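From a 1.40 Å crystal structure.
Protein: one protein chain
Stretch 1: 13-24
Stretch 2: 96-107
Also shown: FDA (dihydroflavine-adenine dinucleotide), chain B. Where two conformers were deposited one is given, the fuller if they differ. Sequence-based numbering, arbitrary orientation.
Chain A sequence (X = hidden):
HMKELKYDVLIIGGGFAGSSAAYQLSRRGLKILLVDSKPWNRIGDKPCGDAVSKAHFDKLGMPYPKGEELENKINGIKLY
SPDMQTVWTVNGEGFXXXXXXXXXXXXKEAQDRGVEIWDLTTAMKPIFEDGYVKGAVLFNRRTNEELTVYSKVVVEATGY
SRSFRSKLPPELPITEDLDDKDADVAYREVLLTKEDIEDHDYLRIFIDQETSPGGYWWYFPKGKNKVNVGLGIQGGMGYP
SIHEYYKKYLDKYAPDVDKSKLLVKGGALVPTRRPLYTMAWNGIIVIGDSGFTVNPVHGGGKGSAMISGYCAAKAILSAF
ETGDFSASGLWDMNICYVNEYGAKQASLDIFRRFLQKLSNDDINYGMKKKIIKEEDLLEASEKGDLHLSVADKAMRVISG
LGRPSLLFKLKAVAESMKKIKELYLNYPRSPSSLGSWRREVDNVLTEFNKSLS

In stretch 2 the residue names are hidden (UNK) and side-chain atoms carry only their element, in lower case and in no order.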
ATOM      1  N   GLY A  13       9.608   7.465 -10.599  1.00 10.88           N
ATOM      2  CA  GLY A  13       8.820   7.808  -9.427  1.00 11.71           C
ATOM      3  C   GLY A  13       9.683   7.823  -8.186  1.00 11.84           C
ATOM      4  O   GLY A  13      10.509   6.929  -7.971  1.00 13.04           O
ATOM      5  N   GLY A  14       9.490   8.842  -7.361  1.00 11.13           N
ATOM      6  CA  GLY A  14      10.313   9.038  -6.185  1.00 13.40           C
ATOM      7  C   GLY A  14       9.552   9.132  -4.875  1.00 12.50           C
ATOM      8  O   GLY A  14      10.013   9.813  -3.966  1.00 14.34           O
ATOM      9  N   GLY A  15       8.398   8.465  -4.782  1.00 11.98           N
ATOM     10  CA  GLY A  15       7.682   8.359  -3.515  1.00 12.93           C
ATOM     11  C   GLY A  15       8.361   7.351  -2.610  1.00 11.55           C
ATOM     12  O   GLY A  15       9.533   7.049  -2.804  1.00 12.94           O
ATOM     13  N   PHE A  16       7.651   6.816  -1.625  1.00 13.58           N
ATOM     14  CA  PHE A  16       8.304   5.872  -0.719  1.00 14.47           C
ATOM     15  C   PHE A  16       8.850   4.661  -1.462  1.00 15.05           C
ATOM     16  O   PHE A  16       9.903   4.135  -1.104  1.00 14.24           O
ATOM     17  CB  PHE A  16       7.358   5.416   0.393  1.00 15.11           C
ATOM     18  CG  PHE A  16       7.495   6.198   1.671  1.00 14.16           C
ATOM     19  CD1 PHE A  16       7.428   7.587   1.666  1.00 16.74           C
ATOM     20  CD2 PHE A  16       7.669   5.546   2.879  1.00 16.81           C
ATOM     21  CE1 PHE A  16       7.534   8.304   2.849  1.00 15.81           C
ATOM     22  CE2 PHE A  16       7.785   6.260   4.063  1.00 19.60           C
ATOM     23  CZ  PHE A  16       7.707   7.643   4.051  1.00 16.88           C
ATOM     24  N   ALA A  17       8.157   4.217  -2.511  1.00 12.35           N
ATOM     25  CA  ALA A  17       8.642   3.049  -3.236  1.00 11.98           C
ATOM     26  C   ALA A  17       9.925   3.360  -4.003  1.00 13.26           C
ATOM     27  O   ALA A  17      10.961   2.736  -3.782  1.00 12.09           O
ATOM     28  CB  ALA A  17       7.562   2.510  -4.167  1.00 12.35           C
ATOM     29  N   GLY A  18       9.875   4.350  -4.892  1.00 10.24           N
ATOM     30  CA  GLY A  18      11.038   4.679  -5.701  1.00 11.97           C
ATOM     31  C   GLY A  18      12.230   5.141  -4.889  1.00 12.47           C
ATOM     32  O   GLY A  18      13.385   4.784  -5.185  1.00 13.12           O
ATOM     33  N   SER A  19      11.960   5.956  -3.869  1.00 11.50           N
ATOM     34  CA  SER A  19      13.047   6.460  -3.035  1.00 11.94           C
ATOM     35  C   SER A  19      13.714   5.330  -2.254  1.00 14.61           C
ATOM     36  O   SER A  19      14.933   5.348  -2.069  1.00 14.13           O
ATOM     37  CB  SER A  19      12.585   7.582  -2.098  1.00 14.29           C
ATOM     38  OG  SER A  19      11.690   7.101  -1.113  1.00 15.83           O
ATOM     39  N   SER A  20      12.937   4.348  -1.806  1.00 13.35           N
ATOM     40  CA  SER A  20      13.490   3.170  -1.128  0.60 10.93           C
ATOM     41  C   SER A  20      14.396   2.383  -2.060  1.00 14.79           C
ATOM     42  O   SER A  20      15.486   1.968  -1.689  1.00 15.19           O
ATOM     43  CB  SER A  20      12.377   2.257  -0.606  0.60 14.55           C
ATOM     44  OG  SER A  20      11.762   2.825   0.528  0.60 17.87           O
ATOM     45  N   ALA A  21      13.937   2.175  -3.287  1.00 13.84           N
ATOM     46  CA  ALA A  21      14.759   1.475  -4.272  1.00 13.36           C
ATOM     47  C   ALA A  21      16.076   2.224  -4.502  1.00 13.23           C
ATOM     48  O   ALA A  21      17.153   1.611  -4.522  1.00 14.77           O
ATOM     49  CB  ALA A  21      13.993   1.306  -5.585  1.00 15.67           C
ATOM     50  N   ALA A  22      15.991   3.543  -4.669  1.00 11.79           N
ATOM     51  CA  ALA A  22      17.181   4.361  -4.903  1.00 12.39           C
ATOM     52  C   ALA A  22      18.143   4.247  -3.722  1.00 14.19           C
ATOM     53  O   ALA A  22      19.352   4.044  -3.903  1.00 14.90           O
ATOM     54  CB  ALA A  22      16.788   5.814  -5.122  1.00 14.49           C
ATOM     55  N   TYR A  23      17.612   4.372  -2.506  1.00 14.92           N
ATOM     56  CA  TYR A  23      18.452   4.329  -1.324  1.00 13.94           C
ATOM     57  C   TYR A  23      19.134   2.965  -1.185  1.00 14.56           C
ATOM     58  O   TYR A  23      20.342   2.881  -0.954  1.00 16.29           O
ATOM     59  CB  TYR A  23      17.639   4.660  -0.071  1.00 15.45           C
ATOM     60  CG  TYR A  23      18.490   4.811   1.155  1.00 16.20           C
ATOM     61  CD1 TYR A  23      19.154   6.006   1.422  1.00 18.72           C
ATOM     62  CD2 TYR A  23      18.653   3.761   2.041  1.00 20.76           C
ATOM     63  CE1 TYR A  23      19.947   6.148   2.546  1.00 21.52           C
ATOM     64  CE2 TYR A  23      19.444   3.894   3.173  1.00 29.46           C
ATOM     65  CZ  TYR A  23      20.084   5.088   3.416  1.00 28.44           C
ATOM     66  OH  TYR A  23      20.869   5.234   4.538  1.00 32.96           O
ATOM     67  N   GLN A  24      18.364   1.901  -1.370  1.00 14.35           N
ATOM     68  CA  GLN A  24      18.885   0.547  -1.223  1.00 14.50           C
ATOM     69  C   GLN A  24      19.898   0.160  -2.307  1.00 17.10           C
ATOM     70  O   GLN A  24      20.717  -0.728  -2.089  1.00 19.16           O
ATOM     71  CB  GLN A  24      17.728  -0.471  -1.168  1.00 15.82           C
ATOM     72  CG  GLN A  24      16.751  -0.254  -0.018  1.00 16.70           C
ATOM     73  CD  GLN A  24      17.250  -0.764   1.314  1.00 20.17           C
ATOM     74  OE1 GLN A  24      18.441  -1.019   1.500  1.00 24.54           O
ATOM     75  NE2 GLN A  24      16.334  -0.911   2.262  1.00 22.06           N
ATOM     76  N   UNK A  96       4.037   9.087  13.137  1.00 18.43           N
ATOM     77  CA  UNK A  96       3.267   9.982  12.294  1.00 17.25           C
ATOM     78  C   UNK A  96       4.281  10.930  11.663  1.00 17.50           C
ATOM     79  O   UNK A  96       4.892  11.755  12.354  1.00 19.67           O
ATOM     80  c   UNK A  96       0.366  10.461  11.443  1.00 15.73           C
ATOM     81  c   UNK A  96       2.219  10.745  13.114  1.00 17.42           C
ATOM     82  o   UNK A  96      -0.434   9.636  10.961  1.00 17.80           O
ATOM     83  o   UNK A  96       0.807  11.437  10.804  1.00 19.89           O
ATOM     84  c   UNK A  96       0.802  10.262  12.870  1.00 15.88           C
ATOM     85  N   UNK A  97       4.473  10.780  10.354  1.00 18.18           N
ATOM     86  CA  UNK A  97       5.559  11.457   9.645  1.00 16.96           C
ATOM     87  C   UNK A  97       5.116  12.714   8.933  1.00 18.58           C
ATOM     88  O   UNK A  97       3.953  12.856   8.555  1.00 20.93           O
ATOM     89  c   UNK A  97       6.662   9.170   9.036  1.00 25.93           C
ATOM     90  c   UNK A  97       7.091   8.323   7.852  1.00 26.06           C
ATOM     91  c   UNK A  97       6.133  10.520   8.576  1.00 22.94           C
ATOM     92  c   UNK A  97       7.823   9.391   9.964  1.00 27.22           C
ATOM     93  N   UNK A  98       6.068  13.619   8.730  1.00 18.98           N
ATOM     94  CA  UNK A  98       5.970  14.604   7.664  1.00 20.57           C
ATOM     95  C   UNK A  98       6.491  13.889   6.420  1.00 19.15           C
ATOM     96  O   UNK A  98       7.704  13.792   6.218  1.00 19.34           O
ATOM     97  o   UNK A  98       6.446  16.673   5.769  1.00 22.74           O
ATOM     98  c   UNK A  98       6.711  16.930   6.943  1.00 23.25           C
ATOM     99  n   UNK A  98       6.945  18.169   7.365  1.00 29.75           N
ATOM    100  c   UNK A  98       6.818  15.836   7.993  1.00 21.14           C
ATOM    101  N   UNK A  99       5.575  13.357   5.614  1.00 17.76           N
ATOM    102  CA  UNK A  99       5.947  12.484   4.512  1.00 16.01           C
ATOM    103  C   UNK A  99       6.838  13.136   3.457  1.00 16.00           C
ATOM    104  O   UNK A  99       7.866  12.559   3.116  1.00 16.52           O
ATOM    105  c   UNK A  99       4.700  11.847   3.878  1.00 15.89           C
ATOM    106  N   UNK A 100       6.458  14.325   2.940  1.00 16.43           N
ATOM    107  CA  UNK A 100       7.359  14.962   1.972  1.00 19.39           C
ATOM    108  C   UNK A 100       8.750  15.222   2.555  1.00 18.32           C
ATOM    109  O   UNK A 100       9.744  14.999   1.862  1.00 18.71           O
ATOM    110  c   UNK A 100       5.241  16.109   2.033  1.00 20.37           C
ATOM    111  c   UNK A 100       6.671  16.292   1.660  1.00 23.46           C
ATOM    112  c   UNK A 100       5.185  15.059   3.095  1.00 18.76           C
ATOM    113  N   UNK A 101       8.835  15.685   3.799  1.00 16.56           N
ATOM    114  CA  UNK A 101      10.143  15.991   4.377  1.00 18.38           C
ATOM    115  C   UNK A 101      11.009  14.738   4.499  1.00 17.40           C
ATOM    116  O   UNK A 101      12.185  14.748   4.133  1.00 18.28           O
ATOM    117  c   UNK A 101      10.965  17.835   7.680  1.00 33.36           C
ATOM    118  c   UNK A 101       9.986  16.670   5.735  1.00 22.01           C
ATOM    119  c   UNK A 101      11.344  18.723   5.376  1.00 31.88           C
ATOM    120  c   UNK A 101      11.178  17.476   6.231  1.00 37.15           C
ATOM    121  N   UNK A 102      10.440  13.654   5.008  1.00 17.33           N
ATOM    122  CA  UNK A 102      11.193  12.414   5.114  1.00 15.90           C
ATOM    123  C   UNK A 102      11.574  11.852   3.744  1.00 15.88           C
ATOM    124  O   UNK A 102      12.736  11.492   3.517  1.00 16.91           O
ATOM    125  c   UNK A 102      11.140  10.046   5.949  1.00 16.36           C
ATOM    126  c   UNK A 102      12.218   9.866   6.807  1.00 19.40           C
ATOM    127  c   UNK A 102      12.918   8.675   6.833  1.00 17.70           C
ATOM    128  c   UNK A 102      12.537   7.641   5.994  1.00 14.84           C
ATOM    129  c   UNK A 102      10.403  11.360   5.898  1.00 15.92           C
ATOM    130  o   UNK A 102      13.238   6.451   6.009  1.00 17.56           O
ATOM    131  c   UNK A 102      11.472   7.802   5.129  1.00 15.29           C
ATOM    132  c   UNK A 102      10.785   8.997   5.105  1.00 14.43           C
ATOM    133  N   UNK A 103      10.597  11.777   2.846  1.00 15.61           N
ATOM    134  CA  UNK A 103      10.802  11.279   1.488  1.00 15.25           C
ATOM    135  C   UNK A 103      11.919  12.062   0.785  1.00 14.69           C
ATOM    136  O   UNK A 103      12.801  11.468   0.145  1.00 14.48           O
ATOM    137  c   UNK A 103       9.465  11.414   0.741  1.00 16.78           C
ATOM    138  c   UNK A 103       9.349  10.539  -0.491  1.00 15.37           C
ATOM    139  o   UNK A 103       8.240  10.135  -0.842  1.00 14.77           O
ATOM    140  n   UNK A 103      10.457  10.271  -1.175  1.00 16.18           N
ATOM    141  N   UNK A 104      11.894  13.384   0.910  1.00 14.48           N
ATOM    142  CA  UNK A 104      12.917  14.208   0.276  1.00 14.24           C
ATOM    143  C   UNK A 104      14.290  13.972   0.886  1.00 17.09           C
ATOM    144  O   UNK A 104      15.306  14.018   0.178  1.00 17.10           O
ATOM    145  o   UNK A 104      11.259  18.283   0.052  1.00 23.07           O
ATOM    146  c   UNK A 104      12.522  15.687   0.309  1.00 16.66           C
ATOM    147  n   UNK A 104       9.333  17.292  -0.562  1.00 18.70           N
ATOM    148  c   UNK A 104      10.648  17.290  -0.357  1.00 19.02           C
ATOM    149  c   UNK A 104      11.368  15.996  -0.659  1.00 18.18           C
ATOM    150  N   UNK A 105      14.344  13.728   2.192  1.00 17.55           N
ATOM    151  CA  UNK A 105      15.628  13.460   2.833  1.00 18.42           C
ATOM    152  C   UNK A 105      16.212  12.133   2.354  1.00 18.51           C
ATOM    153  O   UNK A 105      17.414  12.040   2.089  1.00 18.46           O
ATOM    154  n   UNK A 105      16.085  10.666   8.554  1.00 25.16           N
ATOM    155  n   UNK A 105      18.247   9.903   8.326  1.00 60.40           N
ATOM    156  c   UNK A 105      16.796  13.097   5.097  1.00 25.69           C
ATOM    157  n   UNK A 105      17.449  11.532   6.919  1.00 52.79           N
ATOM    158  c   UNK A 105      17.263  10.701   7.933  1.00 42.38           C
ATOM    159  c   UNK A 105      16.427  12.438   6.427  1.00 30.38           C
ATOM    160  c   UNK A 105      15.507  13.479   4.361  1.00 20.27           C
ATOM    161  N   UNK A 106      15.374  11.110   2.238  1.00 17.95           N
ATOM    162  CA  UNK A 106      15.812   9.833   1.679  1.00 18.47           C
ATOM    163  C   UNK A 106      16.393  10.044   0.286  1.00 16.11           C
ATOM    164  O   UNK A 106      17.476   9.557  -0.018  1.00 16.05           O
ATOM    165  c   UNK A 106      14.666   8.807   1.631  1.00 16.30           C
ATOM    166  c   UNK A 106      15.091   7.543   0.897  1.00 16.94           C
ATOM    167  c   UNK A 106      14.207   8.471   3.048  1.00 20.69           C
ATOM    168  N   UNK A 107      15.696  10.814  -0.544  1.00 15.09           N
ATOM    169  CA  UNK A 107      16.181  11.087  -1.894  1.00 15.78           C
ATOM    170  C   UNK A 107      17.487  11.870  -1.896  1.00 14.76           C
ATOM    171  O   UNK A 107      18.391  11.552  -2.663  1.00 15.58           O
ATOM    172  c   UNK A 107      14.325   9.963  -4.118  1.00 15.80           C
ATOM    173  c   UNK A 107      13.920  10.999  -3.095  1.00 13.52           C
ATOM    174  c   UNK A 107      15.128  11.834  -2.699  1.00 14.93           C
ATOM    175  c   UNK A 107      12.854  11.927  -3.652  1.00 18.34           C
TER
HETATM  176  PA  FDA B 501       3.369   7.561  -4.744  1.00 11.70           P
HETATM  177  O1A FDA B 501       2.087   7.841  -5.426  1.00 12.00           O
HETATM  178  O2A FDA B 501       3.570   8.148  -3.352  1.00 12.71           O
HETATM  179  O5B FDA B 501       4.559   8.073  -5.653  1.00 11.03           O
HETATM  180  C5B FDA B 501       4.521   7.892  -7.082  1.00 11.04           C
HETATM  181  C4B FDA B 501       5.416   8.939  -7.690  1.00 11.70           C
HETATM  182  O4B FDA B 501       5.566   8.680  -9.101  1.00 11.74           O
HETATM  183  C3B FDA B 501       4.909  10.380  -7.562  1.00 12.68           C
HETATM  184  O3B FDA B 501       5.846  11.192  -6.855  1.00 12.98           O
HETATM  185  C2B FDA B 501       4.654  10.814  -9.018  1.00 12.65           C
HETATM  186  O2B FDA B 501       4.933  12.188  -9.236  1.00 13.64           O
HETATM  187  C1B FDA B 501       5.618   9.918  -9.781  1.00 11.82           C
HETATM  188  N9A FDA B 501       5.294   9.626 -11.172  1.00 11.73           N
HETATM  189  C8A FDA B 501       4.160   9.016 -11.650  1.00 11.96           C
HETATM  190  N7A FDA B 501       4.174   8.805 -12.947  1.00 11.86           N
HETATM  191  C5A FDA B 501       5.407   9.300 -13.345  1.00 11.31           C
HETATM  192  C6A FDA B 501       6.057   9.327 -14.595  1.00 11.73           C
HETATM  193  N6A FDA B 501       5.554   8.783 -15.705  1.00 13.27           N
HETATM  194  N1A FDA B 501       7.301   9.842 -14.639  1.00 11.89           N
HETATM  195  C2A FDA B 501       7.828  10.351 -13.521  1.00 12.57           C
HETATM  196  N3A FDA B 501       7.330  10.346 -12.282  1.00 12.19           N
HETATM  197  C4A FDA B 501       6.120   9.776 -12.259  1.00 11.53           C
HETATM  198  N1  FDA B 501      -0.195   4.247   3.806  1.00 10.95           N
HETATM  199  C2  FDA B 501       0.417   4.147   5.030  1.00 11.33           C
HETATM  200  O2  FDA B 501       1.393   3.423   5.199  1.00 11.95           O
HETATM  201  N3  FDA B 501      -0.087   4.915   6.046  1.00 11.51           N
HETATM  202  C4  FDA B 501      -1.220   5.703   6.013  1.00 11.85           C
HETATM  203  O4  FDA B 501      -1.476   6.442   6.960  1.00 12.91           O
HETATM  204  C4X FDA B 501      -1.849   5.720   4.749  1.00 11.30           C
HETATM  205  N5  FDA B 501      -2.961   6.492   4.578  1.00 11.23           N
HETATM  206  C5X FDA B 501      -3.403   6.801   3.309  1.00 10.87           C
HETATM  207  C6  FDA B 501      -4.349   7.797   3.114  1.00 11.82           C
HETATM  208  C7  FDA B 501      -4.743   8.189   1.844  1.00 11.46           C
HETATM  209  C7M FDA B 501      -5.674   9.363   1.688  1.00 12.64           C
HETATM  210  C8  FDA B 501      -4.210   7.533   0.724  1.00 11.22           C
HETATM  211  C8M FDA B 501      -4.566   7.984  -0.673  1.00 13.20           C
HETATM  212  C9  FDA B 501      -3.272   6.515   0.914  1.00 10.98           C
HETATM  213  C9A FDA B 501      -2.847   6.158   2.189  1.00 10.94           C
HETATM  214  N10 FDA B 501      -1.869   5.163   2.416  1.00 10.59           N
HETATM  215  C10 FDA B 501      -1.303   5.043   3.667  1.00 11.36           C
HETATM  216  C1' FDA B 501      -1.201   4.463   1.291  1.00 10.80           C
HETATM  217  C2' FDA B 501       0.156   5.117   0.972  1.00 11.01           C
HETATM  218  O2' FDA B 501       0.033   6.542   0.935  1.00 11.03           O
HETATM  219  C3' FDA B 501       0.673   4.639  -0.387  1.00 11.05           C
HETATM  220  O3' FDA B 501       0.555   3.223  -0.434  1.00 10.86           O
HETATM  221  C4' FDA B 501       2.145   4.965  -0.681  1.00 11.09           C
HETATM  222  O4' FDA B 501       2.444   6.334  -0.410  1.00 11.32           O
HETATM  223  C5' FDA B 501       2.506   4.626  -2.108  1.00 10.85           C
HETATM  224  O5' FDA B 501       3.860   5.040  -2.384  1.00 10.69           O
HETATM  225  P   FDA B 501       4.423   4.950  -3.868  1.00 10.86           P
HETATM  226  O1P FDA B 501       5.818   5.420  -3.814  1.00 10.79           O
HETATM  227  O2P FDA B 501       4.152   3.587  -4.488  1.00 10.79           O
HETATM  228  O3P FDA B 501       3.512   5.956  -4.715  1.00 10.86           O

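Position 96 has three side-chain carbons, the third carrying two oxygens. It lies out of reach of stretch 1. That is a carboxylate on a two-carbon arm, so the residue is Glu96.

Position 97 has four carbons, forked at the second. One branch tip lies 3.9 Å from Phe16 CZ, near the plane of that ring. It is Leu97, and the tip is CD1.

Position 98 has two carbons, the second bearing one oxygen and one nitrogen. It touches nothing on stretch 1. An amide this short means Asn98. Its OD1 accepts from the backbone N of position 101 at 3.3 Å and so caps the helix that begins at position 99.

Position 99 has a single side-chain carbon. Its backbone O lies 4.3 Å from Phe16 CE1, at the ring edge. It is Ala99.

Position 100 has three carbons closing a ring onto the backbone N. It points away from stretch 1. Only proline closes such a ring: Pro100.

Position 101 again has four carbons forked at the second. It is out of reach of stretch 1. It is Leu101.

Position 102 has one carbon, then a six-carbon ring bearing one oxygen. One ring carbon lies 3.5 Å from Phe16 CZ. The two ring planes meet obliquely, at 44°. It is Tyr102, and that carbon is CD2.

Position 103 has two carbons, the second with one oxygen and one nitrogen. The nitrogen lies 2.9 Å from Gly14 O, and the oxygen 3.3 Å from Gly15 CA. It is Asn103. ND2 donates a hydrogen bond to Gly14 O.

Position 104 has three carbons, the third carrying one oxygen and one nitrogen. It points away from stretch 1. It is Gln104.

Position 105 has three carbons, a nitrogen, then a carbon with two more nitrogens. It makes no contact with stretch 1. This guanidinium marks Arg105.

Position 106 has one carbon carrying two others. One branch carbon lies 3.7 Å from Ser19 O and 4.0 Å from Tyr23 CB. It is Val106, and that carbon is CG1.

Position 107 has four carbons, forked at the second. One branch tip is 3.6 Å from Ser19 CB and the other 3.6 Å from Gly14 O. It is Leu107; the tips are CD2 and CD1.

The two helices run in similar directions, 28° apart, with axes 9.3 Å at closest approach. Asn103 supplies the one hydrogen bond between the stretches, tying its helix to the glycine loop. Leu97 and Tyr102 pack on Phe16, and Val106 packs on Tyr23 CB; Val106 and Leu107 also make van der Waals contact with Ser19. Beside this contact, Ala17 N donates to FDA O1P at 2.9 Å.

Stretch 2 96-107: ELNAPLYNQRVL
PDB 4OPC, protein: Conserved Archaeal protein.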